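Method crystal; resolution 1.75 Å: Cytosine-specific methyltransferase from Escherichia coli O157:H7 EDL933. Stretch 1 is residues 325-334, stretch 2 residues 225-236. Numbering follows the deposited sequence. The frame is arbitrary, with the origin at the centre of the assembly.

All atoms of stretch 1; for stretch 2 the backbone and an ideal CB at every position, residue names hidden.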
# COMPACT_ATOMS: atom_id res chain seq x y z
N ALA A 325 -10.09 -0.08 -3.69
CA ALA A 325 -9.45 -0.08 -2.34
C ALA A 325 -9.61 -1.44 -1.72
O ALA A 325 -8.66 -1.99 -1.14
CB ALA A 325 -10.08 0.96 -1.44
N ARG A 326 -10.83 -2.01 -1.81
CA ARG A 326 -11.03 -3.32 -1.24
C ARG A 326 -10.16 -4.36 -1.94
O ARG A 326 -9.54 -5.22 -1.30
CB ARG A 326 -12.49 -3.72 -1.34
CG ARG A 326 -13.40 -2.95 -0.43
CD ARG A 326 -14.56 -3.83 -0.07
NE ARG A 326 -15.49 -3.28 0.95
CZ ARG A 326 -16.68 -3.82 1.20
NH1 ARG A 326 -17.50 -3.29 2.09
NH2 ARG A 326 -17.04 -4.89 0.50
N LEU A 327 -10.12 -4.30 -3.25
CA LEU A 327 -9.36 -5.28 -3.98
C LEU A 327 -7.85 -5.17 -3.70
O LEU A 327 -7.12 -6.14 -3.84
CB LEU A 327 -9.66 -5.13 -5.47
CG LEU A 327 -11.12 -5.45 -5.80
CD1 LEU A 327 -11.40 -5.00 -7.24
CD2 LEU A 327 -11.37 -7.00 -5.68
N GLN A 328 -7.40 -3.99 -3.29
CA GLN A 328 -5.97 -3.79 -3.01
C GLN A 328 -5.62 -4.17 -1.57
O GLN A 328 -4.45 -4.31 -1.25
CB GLN A 328 -5.61 -2.32 -3.33
CG GLN A 328 -4.19 -1.89 -3.16
CD GLN A 328 -3.25 -2.52 -4.15
OE1 GLN A 328 -3.66 -3.08 -5.18
NE2 GLN A 328 -1.96 -2.45 -3.84
N GLY A 329 -6.63 -4.44 -0.74
CA GLY A 329 -6.41 -4.81 0.64
C GLY A 329 -6.48 -3.67 1.64
O GLY A 329 -6.03 -3.81 2.77
N PHE A 330 -7.08 -2.54 1.26
CA PHE A 330 -7.27 -1.46 2.22
C PHE A 330 -8.57 -1.67 3.00
O PHE A 330 -9.56 -2.18 2.47
CB PHE A 330 -7.34 -0.09 1.49
CG PHE A 330 -6.00 0.52 1.16
CD1 PHE A 330 -5.35 1.35 2.08
CD2 PHE A 330 -5.45 0.31 -0.08
CE1 PHE A 330 -4.12 1.92 1.76
CE2 PHE A 330 -4.22 0.85 -0.42
CZ PHE A 330 -3.58 1.67 0.50
N PRO A 331 -8.59 -1.28 4.28
CA PRO A 331 -9.84 -1.42 5.01
C PRO A 331 -10.87 -0.36 4.62
O PRO A 331 -10.50 0.71 4.12
CB PRO A 331 -9.42 -1.17 6.45
CG PRO A 331 -8.16 -0.38 6.39
CD PRO A 331 -7.51 -0.69 5.09
N ASP A 332 -12.14 -0.65 4.85
CA ASP A 332 -13.20 0.32 4.53
C ASP A 332 -13.13 1.64 5.26
O ASP A 332 -13.68 2.61 4.77
CB ASP A 332 -14.59 -0.28 4.80
CG ASP A 332 -15.07 -1.15 3.69
OD1 ASP A 332 -14.42 -1.22 2.62
OD2 ASP A 332 -16.16 -1.76 3.85
N TRP A 333 -12.45 1.67 6.41
CA TRP A 333 -12.30 2.91 7.19
C TRP A 333 -11.15 3.83 6.72
O TRP A 333 -11.03 4.95 7.19
CB TRP A 333 -12.19 2.60 8.70
CG TRP A 333 -11.12 1.59 9.08
CD1 TRP A 333 -11.31 0.27 9.31
CD2 TRP A 333 -9.70 1.83 9.28
NE1 TRP A 333 -10.12 -0.34 9.68
CE2 TRP A 333 -9.12 0.60 9.67
CE3 TRP A 333 -8.88 2.97 9.20
CZ2 TRP A 333 -7.74 0.45 9.94
CZ3 TRP A 333 -7.52 2.85 9.47
CH2 TRP A 333 -6.96 1.59 9.83
N PHE A 334 -10.36 3.35 5.77
CA PHE A 334 -9.26 4.15 5.21
C PHE A 334 -9.88 5.16 4.24
O PHE A 334 -10.71 4.81 3.40
CB PHE A 334 -8.25 3.23 4.51
CG PHE A 334 -6.91 3.87 4.30
CD1 PHE A 334 -5.88 3.68 5.25
CD2 PHE A 334 -6.68 4.68 3.21
CE1 PHE A 334 -4.63 4.30 5.10
CE2 PHE A 334 -5.41 5.30 3.03
CZ PHE A 334 -4.41 5.09 3.98
N UNK A 225 -11.29 -13.70 8.49
CA UNK A 225 -10.07 -12.91 8.58
C UNK A 225 -10.09 -11.64 7.75
O UNK A 225 -9.80 -10.57 8.27
CB UNK A 225 -8.88 -13.77 8.15
N UNK A 226 -10.46 -11.76 6.48
CA UNK A 226 -10.52 -10.61 5.55
C UNK A 226 -11.46 -9.51 6.05
O UNK A 226 -11.10 -8.32 5.99
CB UNK A 226 -10.98 -11.08 4.17
N UNK A 227 -12.63 -9.92 6.58
CA UNK A 227 -13.65 -8.97 7.03
C UNK A 227 -13.28 -8.32 8.33
O UNK A 227 -13.70 -7.19 8.60
CB UNK A 227 -15.01 -9.67 7.18
N UNK A 228 -12.48 -8.99 9.16
CA UNK A 228 -11.99 -8.35 10.40
C UNK A 228 -11.01 -7.24 10.04
O UNK A 228 -10.96 -6.21 10.70
CB UNK A 228 -11.32 -9.37 11.32
N UNK A 229 -10.19 -7.50 9.03
CA UNK A 229 -9.24 -6.49 8.52
C UNK A 229 -10.00 -5.39 7.78
O UNK A 229 -9.64 -4.22 7.83
CB UNK A 229 -8.20 -7.13 7.59
N UNK A 230 -11.09 -5.77 7.12
CA UNK A 230 -11.87 -4.79 6.34
C UNK A 230 -12.59 -3.76 7.21
O UNK A 230 -12.58 -2.58 6.89
CB UNK A 230 -12.90 -5.52 5.47
N UNK A 231 -13.17 -4.21 8.32
CA UNK A 231 -14.01 -3.39 9.19
C UNK A 231 -13.43 -3.08 10.57
O UNK A 231 -14.05 -2.37 11.35
CB UNK A 231 -15.36 -4.09 9.37
N UNK A 232 -12.21 -3.54 10.85
CA UNK A 232 -11.59 -3.31 12.17
C UNK A 232 -10.07 -3.32 12.12
O UNK A 232 -9.48 -2.85 11.14
CB UNK A 232 -12.07 -4.37 13.16
N UNK A 233 -9.45 -3.88 13.17
CA UNK A 233 -7.99 -3.91 13.30
C UNK A 233 -7.40 -2.52 13.01
O UNK A 233 -6.51 -2.36 12.14
CB UNK A 233 -7.39 -4.95 12.35
N UNK A 234 -7.95 -1.54 13.72
CA UNK A 234 -7.48 -0.16 13.64
C UNK A 234 -6.35 -0.00 14.67
O UNK A 234 -6.62 -0.09 15.87
CB UNK A 234 -8.62 0.83 13.89
N UNK A 235 -5.09 0.23 14.23
CA UNK A 235 -4.00 0.42 15.20
C UNK A 235 -4.21 1.64 16.07
O UNK A 235 -4.96 2.56 15.70
CB UNK A 235 -2.66 0.54 14.47
N UNK A 236 -3.59 1.63 17.25
CA UNK A 236 -3.72 2.73 18.20
C UNK A 236 -3.27 4.01 17.51
O UNK A 236 -2.27 4.02 16.78
CB UNK A 236 -2.91 2.47 19.47

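Position 225 opens the helix far from stretch 1, with room for a CB and nothing in reach, so almost any residue would fit; it is G225. At 226 the CB points sideways, and a long or aromatic side chain could reach the last turn of the other helix. The residue is F226, whose chi1 of 177° (t) carries the ring there, its edge meeting a carbonyl with CZ 4.1 Å from R326 O. Positions 227 and 228 find nothing of stretch 1 near their CB atoms and leave the choice open; they are Y227 and E228.

At 229 the CB again points sideways, while the backbone does the work: the carbonyl O of 229 lies 3.4 Å from P331 CB. Many side chains would serve. K229 leads away, and its NZ bonds a side chain at position 233.

Position 230 is where the backbones come closest, its CA 4.2 Å from that of P331. Its ideal CB lies 5.0 Å from D332 N, with the aliphatic and guanidinium parts of R326 beyond, so a medium-sized apolar residue is favoured, leucine, isoleucine or methionine among them. It is L230. CD2 sits over one face of the R326 guanidinium, 3.6 Å from R326 CZ, and CD1 is 3.7 Å from F330 O. Whatever the side chain, the backbone accepts a hydrogen bond from D332 N to L230 O (2.8 Å).

The CB of 231 points away, yet the D332 carboxylate, already paired with R326 (NH1 to OD2, 2.7 Å), offers an acceptor to a long side chain that turns back. A neutral donor such as glutamine or tryptophan would suit, since the carboxylate is already paired with a guanidinium. W231 donates from NE1 to D332 OD2 at 2.8 Å, so that OD2 receives both the indole and the guanidinium.

At 232 the chain leaves the helix with phi/psi of -154/-143, and a CB would be crowded by E228 O at 3.3 Å; glycine suits best. G232 also supplies the acceptor for the W333 indole, NE1 to G232 O being 3.0 Å. Position 233 has positive phi, which asparagine or glycine tolerates readily, and its CB meets nothing. It is Q233, whose OE1 accepts from K229 NZ at 2.7 Å.

The ideal CB of 234 is 4.1 Å from W333 CZ2, inviting an apolar, probably branched, side chain. I234 lays CG1 over the indole face, 3.6 Å from W333 CE2, a CH-pi contact. At 235 the CB reaches nothing of stretch 1, so many residues would do, and the phi of -63° also admits proline. It is P235, whose ring CD, bonded to its own N, lies 4.1 Å from W333 CH2. Position 236 is out of reach and unconstrained: R236.

Stretch 2 (225-236) GFYEKLWGQIPR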
# COMPACT_ATOMS: atom_id res chain seq x y z
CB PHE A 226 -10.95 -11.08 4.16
CG PHE A 226 -11.09 -9.96 3.16
CD1 PHE A 226 -9.96 -9.43 2.54
CD2 PHE A 226 -12.36 -9.44 2.83
CE1 PHE A 226 -10.08 -8.40 1.60
CE2 PHE A 226 -12.47 -8.39 1.89
CZ PHE A 226 -11.32 -7.88 1.28
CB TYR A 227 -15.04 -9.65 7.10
CG TYR A 227 -15.44 -10.18 5.75
CD1 TYR A 227 -15.81 -9.30 4.72
CD2 TYR A 227 -15.38 -11.55 5.47
CE1 TYR A 227 -16.13 -9.77 3.45
CE2 TYR A 227 -15.70 -12.03 4.20
CZ TYR A 227 -16.09 -11.14 3.19
OH TYR A 227 -16.40 -11.60 1.94
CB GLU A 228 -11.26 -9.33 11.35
CG GLU A 228 -11.81 -10.76 11.48
CD GLU A 228 -13.26 -10.88 12.01
OE1 GLU A 228 -13.71 -10.02 12.81
OE2 GLU A 228 -13.95 -11.86 11.62
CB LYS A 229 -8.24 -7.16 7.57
CG LYS A 229 -7.25 -8.04 8.28
CD LYS A 229 -6.02 -8.33 7.42
CE LYS A 229 -4.99 -9.20 8.21
NZ LYS A 229 -4.66 -8.61 9.56
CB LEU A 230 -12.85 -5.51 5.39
CG LEU A 230 -13.56 -4.71 4.29
CD1 LEU A 230 -12.57 -4.27 3.18
CD2 LEU A 230 -14.66 -5.58 3.66
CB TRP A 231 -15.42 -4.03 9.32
CG TRP A 231 -16.09 -4.13 7.96
CD1 TRP A 231 -16.10 -3.15 6.97
CD2 TRP A 231 -16.82 -5.24 7.42
NE1 TRP A 231 -16.78 -3.61 5.86
CE2 TRP A 231 -17.23 -4.88 6.11
CE3 TRP A 231 -17.16 -6.51 7.92
CZ2 TRP A 231 -17.97 -5.75 5.29
CZ3 TRP A 231 -17.88 -7.39 7.09
CH2 TRP A 231 -18.27 -7.00 5.79
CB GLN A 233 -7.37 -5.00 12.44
CG GLN A 233 -7.75 -6.41 12.91
CD GLN A 233 -7.13 -7.51 12.07
OE1 GLN A 233 -6.15 -7.27 11.35
NE2 GLN A 233 -7.71 -8.72 12.14
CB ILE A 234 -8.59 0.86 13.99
CG1 ILE A 234 -9.89 0.61 13.17
CG2 ILE A 234 -8.07 2.28 13.83
CD1 ILE A 234 -11.02 1.55 13.47
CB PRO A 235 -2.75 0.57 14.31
CG PRO A 235 -3.15 -0.08 13.01
CD PRO A 235 -4.57 0.32 12.85
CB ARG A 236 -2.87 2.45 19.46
CG ARG A 236 -2.96 3.50 20.58
CD ARG A 236 -2.14 3.06 21.81
NE ARG A 236 -0.89 2.42 21.40
CZ ARG A 236 0.29 3.04 21.26
NH1 ARG A 236 1.35 2.34 20.85
NH2 ARG A 236 0.42 4.34 21.54
O HOH W 1 -7.22 -4.27 5.34
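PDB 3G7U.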